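Local coordinates for cell wall surface anchor family protein (Streptococcus agalactiae serogroup V, PDB 3PF2) that forms, as the major pilin, the repeating backbone subunit of the pilus shaft on the cell surface, this chain being its calcium-bearing 35-kDa C-terminal fragment, at residues F186-S191 against Q195-A200; A200-L205 against G246-K251. All blocks are in the same frame, centred on the assembly; numbering follows the deposited sequence.

Contact 1. Residues F186-S191 against Q195-A200; sequences FVKKDS and QTLGGA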
ATOM      1  N   PHE A 186      10.437   4.344 -21.001  1.00 11.43           N
ATOM      2  CA  PHE A 186      10.853   5.414 -21.888  1.00 11.27           C
ATOM      3  C   PHE A 186      11.888   4.916 -22.886  1.00 11.95           C
ATOM      4  O   PHE A 186      12.632   3.974 -22.615  1.00 11.42           O
ATOM      5  CB  PHE A 186      11.536   6.523 -21.088  1.00 11.76           C
ATOM      6  CG  PHE A 186      10.682   7.114 -20.013  1.00 10.70           C
ATOM      7  CD1 PHE A 186       9.759   8.101 -20.327  1.00 10.59           C
ATOM      8  CD2 PHE A 186      10.799   6.676 -18.700  1.00 10.93           C
ATOM      9  CE1 PHE A 186       8.948   8.671 -19.331  1.00 11.65           C
ATOM     10  CE2 PHE A 186       9.990   7.230 -17.680  1.00 12.68           C
ATOM     11  CZ  PHE A 186       9.066   8.231 -18.003  1.00 11.61           C
ATOM     12  N   VAL A 187      11.969   5.607 -24.016  1.00 12.34           N
ATOM     13  CA  VAL A 187      13.079   5.411 -24.949  1.00 13.27           C
ATOM     14  C   VAL A 187      13.533   6.767 -25.490  1.00 12.97           C
ATOM     15  O   VAL A 187      12.703   7.600 -25.907  1.00 12.79           O
ATOM     16  CB  VAL A 187      12.731   4.388 -26.070  1.00 13.30           C
ATOM     17  CG1 VAL A 187      11.525   4.841 -26.897  1.00 13.76           C
ATOM     18  CG2 VAL A 187      13.961   4.133 -26.941  1.00 14.87           C
ATOM     19  N   LYS A 188      14.846   7.004 -25.430  1.00 13.53           N
ATOM     20  CA  LYS A 188      15.436   8.271 -25.853  1.00 13.19           C
ATOM     21  C   LYS A 188      15.925   8.132 -27.289  1.00 13.91           C
ATOM     22  O   LYS A 188      16.657   7.205 -27.601  1.00 13.87           O
ATOM     23  CB  LYS A 188      16.602   8.656 -24.940  1.00 12.87           C
ATOM     24  CG  LYS A 188      17.214  10.046 -25.227  1.00 13.70           C
ATOM     25  CD  LYS A 188      16.254  11.173 -24.848  1.00 11.20           C
ATOM     26  CE  LYS A 188      16.868  12.559 -25.055  1.00 13.67           C
ATOM     27  NZ  LYS A 188      17.114  12.871 -26.503  1.00 13.14           N
ATOM     28  N   LYS A 189      15.501   9.050 -28.146  1.00 14.66           N
ATOM     29  CA  LYS A 189      15.835   8.992 -29.568  1.00 15.43           C
ATOM     30  C   LYS A 189      16.236  10.368 -30.089  1.00 15.83           C
ATOM     31  O   LYS A 189      16.111  11.373 -29.388  1.00 15.69           O
ATOM     32  CB  LYS A 189      14.646   8.442 -30.384  1.00 15.55           C
ATOM     33  CG  LYS A 189      14.254   6.998 -30.045  1.00 14.57           C
ATOM     34  CD  LYS A 189      13.167   6.499 -30.997  1.00 15.60           C
ATOM     35  CE  LYS A 189      12.690   5.113 -30.623  1.00 16.54           C
ATOM     36  NZ  LYS A 189      11.779   4.579 -31.696  1.00 16.61           N
ATOM     37  N   ASP A 190      16.736  10.407 -31.322  1.00 16.47           N
ATOM     38  CA  ASP A 190      16.992  11.671 -32.007  1.00 18.04           C
ATOM     39  C   ASP A 190      15.683  12.249 -32.551  1.00 18.61           C
ATOM     40  O   ASP A 190      14.628  11.634 -32.405  1.00 18.75           O
ATOM     41  CB  ASP A 190      18.020  11.473 -33.135  1.00 18.43           C
ATOM     42  CG  ASP A 190      17.540  10.505 -34.230  1.00 21.14           C
ATOM     43  OD1 ASP A 190      16.521   9.804 -34.057  1.00 20.32           O
ATOM     44  OD2 ASP A 190      18.203  10.459 -35.290  1.00 24.23           O
ATOM     45  N   SER A 191      15.748  13.400 -33.213  1.00 19.74           N
ATOM     46  CA  SER A 191      14.535  14.148 -33.569  1.00 21.02           C
ATOM     47  C   SER A 191      13.637  13.453 -34.593  1.00 21.83           C
ATOM     48  O   SER A 191      12.421  13.668 -34.601  1.00 22.67           O
ATOM     49  CB  SER A 191      14.877  15.567 -34.041  1.00 21.17           C
ATOM     50  OG  SER A 191      15.572  15.540 -35.271  1.00 22.86           O
ATOM     51  N   GLN A 195      17.277   6.750 -34.476  1.00 24.91           N
ATOM     52  CA  GLN A 195      18.219   6.056 -33.605  1.00 24.58           C
ATOM     53  C   GLN A 195      17.948   6.284 -32.132  1.00 23.37           C
ATOM     54  O   GLN A 195      17.389   7.309 -31.744  1.00 23.06           O
ATOM     55  CB  GLN A 195      19.662   6.447 -33.925  1.00 25.39           C
ATOM     56  CG  GLN A 195      19.975   7.904 -33.707  1.00 27.22           C
ATOM     57  CD  GLN A 195      21.280   8.309 -34.352  1.00 31.17           C
ATOM     58  OE1 GLN A 195      22.327   7.699 -34.104  1.00 33.33           O
ATOM     59  NE2 GLN A 195      21.230   9.343 -35.185  1.00 31.65           N
ATOM     60  N   THR A 196      18.362   5.316 -31.329  1.00 22.20           N
ATOM     61  CA  THR A 196      18.267   5.410 -29.883  1.00 21.10           C
ATOM     62  C   THR A 196      19.536   6.066 -29.360  1.00 20.45           C
ATOM     63  O   THR A 196      20.601   5.984 -29.996  1.00 20.44           O
ATOM     64  CB  THR A 196      18.073   4.030 -29.248  1.00 21.08           C
ATOM     65  OG1 THR A 196      19.136   3.165 -29.671  1.00 22.12           O
ATOM     66  CG2 THR A 196      16.728   3.430 -29.672  1.00 21.42           C
ATOM     67  N   LEU A 197      19.427   6.742 -28.220  1.00 19.11           N
ATOM     68  CA  LEU A 197      20.542   7.524 -27.693  1.00 17.59           C
ATOM     69  C   LEU A 197      20.751   7.224 -26.229  1.00 17.77           C
ATOM     70  O   LEU A 197      19.810   7.297 -25.429  1.00 17.32           O
ATOM     71  CB  LEU A 197      20.289   9.023 -27.893  1.00 17.44           C
ATOM     72  CG  LEU A 197      20.084   9.564 -29.320  1.00 16.57           C
ATOM     73  CD1 LEU A 197      19.643  11.019 -29.270  1.00 16.89           C
ATOM     74  CD2 LEU A 197      21.375   9.421 -30.156  1.00 17.56           C
ATOM     75  N   GLY A 198      21.987   6.902 -25.872  1.00 16.92           N
ATOM     76  CA  GLY A 198      22.338   6.689 -24.469  1.00 16.69           C
ATOM     77  C   GLY A 198      22.897   7.934 -23.815  1.00 16.59           C
ATOM     78  O   GLY A 198      23.363   8.854 -24.500  1.00 16.59           O
ATOM     79  N   GLY A 199      22.859   7.967 -22.483  1.00 16.10           N
ATOM     80  CA  GLY A 199      23.525   9.020 -21.725  1.00 15.76           C
ATOM     81  C   GLY A 199      22.741  10.278 -21.419  1.00 15.93           C
ATOM     82  O   GLY A 199      23.273  11.196 -20.807  1.00 16.37           O
ATOM     83  N   ALA A 200      21.483  10.356 -21.855  1.00 15.37           N
ATOM     84  CA  ALA A 200      20.633  11.475 -21.449  1.00 14.99           C
ATOM     85  C   ALA A 200      20.330  11.285 -19.978  1.00 14.80           C
ATOM     86  O   ALA A 200      20.132  10.153 -19.530  1.00 15.28           O
ATOM     87  CB  ALA A 200      19.343  11.520 -22.270  1.00 14.93           C
TER
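D190 and Q195 meet with their flat groups turned almost square to each other, carboxylate and amide planes 87° apart. The amide comes from above the carboxylate: Q195 NE2 donates to D190 OD2 at 3.2 Å, the oxygen lying within the amide's own plane. The neighbouring oxygen is used in the same tilted way, Q195 N reaching D190 OD1 at 3.2 Å in a nearly straight bond, N-H...O 174°. D190 CG sits between its own backbone N and carbonyl carbon, which turns both oxygens to Q195; OD1 also accepts from T194 N in the connecting turn. In return D190 N donates to Q195 O, and L197 N to K188 O at 2.9 Å, so that K189 and T196 form a single beta bridge where strand 178-190 turns back into the loop leading to strand 201-206. This is the far end of the Ig-like, CNA-B-type domain, in which an intramolecular isopeptide bond ties the first strand to the last: K188 NZ is linked covalently to N316 CG on strand 312-316. K188 leaves its backbone with CG anti to N (chi1 -175°), and bends about CB-CG and again about CD-CE. A200 CB lies along this curve, 3.9 Å from K188 CE, while L197 CD1 stands 4.2 Å from K188 NZ. The L197 side chain crosses the lysine obliquely, and its CD1 rests on the K189 peptide, 3.6 Å from K189 O. NZ also donates a weak hydrogen bond to that same K189 O. On the outer flank the methyls V187 CG2 and T196 CG2 touch at 4.0 Å. P276 and Y279 also pack on L197, and E272 touches both K188 and A200 beside the isopeptide link.

Contact 2. Residues A200-L205 against G246-K251; sequences AEFDLL and GTFEIK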
ATOM      1  N   ALA A 200      21.483  10.356 -21.855  1.00 15.37           N
ATOM      2  CA  ALA A 200      20.633  11.475 -21.449  1.00 14.99           C
ATOM      3  C   ALA A 200      20.330  11.285 -19.978  1.00 14.80           C
ATOM      4  O   ALA A 200      20.132  10.153 -19.530  1.00 15.28           O
ATOM      5  CB  ALA A 200      19.343  11.520 -22.270  1.00 14.93           C
ATOM      6  N   GLU A 201      20.340  12.373 -19.214  1.00 14.40           N
ATOM      7  CA  GLU A 201      20.000  12.313 -17.799  1.00 14.00           C
ATOM      8  C   GLU A 201      18.809  13.209 -17.465  1.00 13.90           C
ATOM      9  O   GLU A 201      18.644  14.293 -18.053  1.00 13.37           O
ATOM     10  CB  GLU A 201      21.224  12.650 -16.922  1.00 14.49           C
ATOM     11  CG  GLU A 201      22.391  11.686 -17.166  1.00 14.90           C
ATOM     12  CD  GLU A 201      23.610  11.935 -16.294  1.00 16.70           C
ATOM     13  OE1 GLU A 201      23.615  12.893 -15.500  1.00 17.34           O
ATOM     14  OE2 GLU A 201      24.565  11.144 -16.421  1.00 18.90           O
ATOM     15  N   PHE A 202      17.975  12.732 -16.529  1.00 13.05           N
ATOM     16  CA  PHE A 202      16.740  13.421 -16.158  1.00 12.81           C
ATOM     17  C   PHE A 202      16.504  13.430 -14.654  1.00 12.84           C
ATOM     18  O   PHE A 202      16.605  12.384 -13.997  1.00 14.17           O
ATOM     19  CB  PHE A 202      15.507  12.753 -16.826  1.00 12.79           C
ATOM     20  CG  PHE A 202      15.657  12.527 -18.304  1.00 11.51           C
ATOM     21  CD1 PHE A 202      15.111  13.428 -19.221  1.00 12.83           C
ATOM     22  CD2 PHE A 202      16.325  11.402 -18.778  1.00 11.78           C
ATOM     23  CE1 PHE A 202      15.247  13.217 -20.593  1.00 13.05           C
ATOM     24  CE2 PHE A 202      16.483  11.191 -20.146  1.00 10.93           C
ATOM     25  CZ  PHE A 202      15.928  12.096 -21.050  1.00 12.67           C
ATOM     26  N   ASP A 203      16.158  14.600 -14.116  1.00 13.03           N
ATOM     27  CA  ASP A 203      15.566  14.679 -12.777  1.00 13.39           C
ATOM     28  C   ASP A 203      14.102  14.250 -12.824  1.00 12.66           C
ATOM     29  O   ASP A 203      13.336  14.729 -13.662  1.00 13.25           O
ATOM     30  CB  ASP A 203      15.596  16.107 -12.235  1.00 13.59           C
ATOM     31  CG  ASP A 203      17.000  16.615 -11.953  1.00 15.34           C
ATOM     32  OD1 ASP A 203      17.956  15.808 -11.868  1.00 18.29           O
ATOM     33  OD2 ASP A 203      17.124  17.851 -11.802  1.00 17.80           O
ATOM     34  N   LEU A 204      13.710  13.377 -11.902  1.00 12.58           N
ATOM     35  CA  LEU A 204      12.305  12.974 -11.785  1.00 12.00           C
ATOM     36  C   LEU A 204      11.575  13.872 -10.794  1.00 11.96           C
ATOM     37  O   LEU A 204      12.011  14.023  -9.632  1.00 11.46           O
ATOM     38  CB  LEU A 204      12.189  11.502 -11.367  1.00 11.65           C
ATOM     39  CG  LEU A 204      10.773  11.005 -11.012  1.00 12.12           C
ATOM     40  CD1 LEU A 204       9.855  10.881 -12.241  1.00 14.23           C
ATOM     41  CD2 LEU A 204      10.861   9.677 -10.259  1.00 12.26           C
ATOM     42  N   LEU A 205      10.473  14.463 -11.261  1.00 11.64           N
ATOM     43  CA  LEU A 205       9.704  15.443 -10.481  1.00 12.84           C
ATOM     44  C   LEU A 205       8.220  15.068 -10.389  1.00 13.19           C
ATOM     45  O   LEU A 205       7.662  14.432 -11.289  1.00 12.42           O
ATOM     46  CB  LEU A 205       9.804  16.826 -11.139  1.00 12.99           C
ATOM     47  CG  LEU A 205      11.183  17.357 -11.562  1.00 14.23           C
ATOM     48  CD1 LEU A 205      11.032  18.672 -12.315  1.00 14.89           C
ATOM     49  CD2 LEU A 205      12.106  17.522 -10.360  1.00 14.81           C
ATOM     50  N   GLY A 246      18.942   3.292 -25.534  1.00 17.25           N
ATOM     51  CA  GLY A 246      17.976   4.383 -25.432  1.00 16.18           C
ATOM     52  C   GLY A 246      16.968   4.219 -24.301  1.00 15.81           C
ATOM     53  O   GLY A 246      16.298   5.179 -23.939  1.00 15.13           O
ATOM     54  N   THR A 247      16.885   3.022 -23.715  1.00 15.16           N
ATOM     55  CA  THR A 247      15.783   2.755 -22.773  1.00 14.99           C
ATOM     56  C   THR A 247      16.083   3.171 -21.340  1.00 14.16           C
ATOM     57  O   THR A 247      17.240   3.260 -20.923  1.00 14.15           O
ATOM     58  CB  THR A 247      15.353   1.269 -22.744  1.00 15.07           C
ATOM     59  OG1 THR A 247      16.361   0.494 -22.087  1.00 15.67           O
ATOM     60  CG2 THR A 247      15.078   0.743 -24.142  1.00 15.77           C
ATOM     61  N   PHE A 248      15.009   3.449 -20.605  1.00 13.17           N
ATOM     62  CA  PHE A 248      15.049   3.539 -19.161  1.00 12.34           C
ATOM     63  C   PHE A 248      13.635   3.452 -18.614  1.00 12.50           C
ATOM     64  O   PHE A 248      12.672   3.502 -19.383  1.00 11.95           O
ATOM     65  CB  PHE A 248      15.805   4.782 -18.659  1.00 12.59           C
ATOM     66  CG  PHE A 248      15.191   6.107 -19.050  1.00 11.51           C
ATOM     67  CD1 PHE A 248      14.470   6.845 -18.107  1.00 11.67           C
ATOM     68  CD2 PHE A 248      15.384   6.651 -20.318  1.00 12.91           C
ATOM     69  CE1 PHE A 248      13.940   8.089 -18.421  1.00 11.98           C
ATOM     70  CE2 PHE A 248      14.845   7.900 -20.657  1.00 11.83           C
ATOM     71  CZ  PHE A 248      14.123   8.624 -19.698  1.00 11.52           C
ATOM     72  N   GLU A 249      13.529   3.298 -17.300  1.00 12.18           N
ATOM     73  CA  GLU A 249      12.236   3.056 -16.649  1.00 12.34           C
ATOM     74  C   GLU A 249      12.221   3.640 -15.248  1.00 12.19           C
ATOM     75  O   GLU A 249      13.272   3.899 -14.662  1.00 11.97           O
ATOM     76  CB  GLU A 249      11.967   1.546 -16.538  1.00 13.26           C
ATOM     77  CG  GLU A 249      11.914   0.795 -17.871  1.00 14.47           C
ATOM     78  CD  GLU A 249      11.642  -0.677 -17.701  1.00 15.14           C
ATOM     79  OE1 GLU A 249      11.666  -1.167 -16.544  1.00 15.78           O
ATOM     80  OE2 GLU A 249      11.398  -1.339 -18.736  1.00 17.23           O
ATOM     81  N   ILE A 250      11.020   3.860 -14.710  1.00 11.56           N
ATOM     82  CA  ILE A 250      10.867   4.126 -13.285  1.00 11.29           C
ATOM     83  C   ILE A 250       9.763   3.197 -12.784  1.00 11.70           C
ATOM     84  O   ILE A 250       8.704   3.086 -13.412  1.00 11.67           O
ATOM     85  CB  ILE A 250      10.574   5.629 -12.987  1.00 11.25           C
ATOM     86  CG1 ILE A 250      10.464   5.893 -11.475  1.00 12.50           C
ATOM     87  CG2 ILE A 250       9.300   6.099 -13.702  1.00 10.89           C
ATOM     88  CD1 ILE A 250      11.779   5.725 -10.709  1.00 12.44           C
ATOM     89  N   LYS A 251      10.017   2.532 -11.661  1.00 11.51           N
ATOM     90  CA  LYS A 251       9.063   1.573 -11.105  1.00 11.40           C
ATOM     91  C   LYS A 251       8.625   1.995  -9.713  1.00 11.73           C
ATOM     92  O   LYS A 251       9.452   2.329  -8.859  1.00 12.83           O
ATOM     93  CB  LYS A 251       9.659   0.157 -11.055  1.00 11.07           C
ATOM     94  CG  LYS A 251      10.151  -0.356 -12.409  1.00 12.90           C
ATOM     95  CD  LYS A 251      10.609  -1.807 -12.357  1.00 14.22           C
ATOM     96  CE  LYS A 251       9.416  -2.750 -12.328  1.00 16.40           C
ATOM     97  NZ  LYS A 251       9.779  -4.172 -12.648  1.00 18.58           N
TER
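Apolar packing between two beta sheets joins F202 and L204 to F248 and I250 across the interior of the Ig-like, CNA-B-type domain. Strand 201-206, of the antiparallel sheet with 239-241, 266-274 and 286-290, faces strand 247-253, which pairs with strand 178-190 in the other sheet. The backbones stay well apart, L204 CA and I250 CA being 9.1 Å from each other, and side chains alone bridge the gap. F202 and F248 point inward and present nearly parallel rings, planes at 18°, but slid apart until they barely overlap, with centroids 5.1 Å apart. The closest atoms are F202 CE2 and F248 CZ, 3.5 Å from each other. F248 has CG between its backbone N and carbonyl carbon (chi1 63°), which stands the ring up from its strand toward F202. F186 stacks on F248, and L270 and I286 press on F202, so the pair belongs to a larger buried cluster. Two residues further along each strand, L240 packs on I250 and F288 on L204. Here the two aliphatic chains reach toward each other tip to tip: L204 CD2 meets I250 CG1 at 4.0 Å and I250 CD1 at 4.1 Å.

How the contacts relate
Both contacts belong to the same CNA-B-type domain, with centres 11 Å apart, and follow in series along the chain: A200 ends the loop of contact 1 and begins segment 200-205 of contact 2. Strands 178-190 and 247-253 are antiparallel neighbours, joined by probable hydrogen bonds from K188 N to G246 O, 2.8 Å, and from F186 N to F248 O, 2.9 Å. The first of these starts on the isopeptide lysine itself, and the covalent link of K188 joins two strands of the very sheet that supplies F248 and I250 to contact 2. T196 CB also packs on G246 CA at 3.8 Å. Both contacts lie away from the calcium sites.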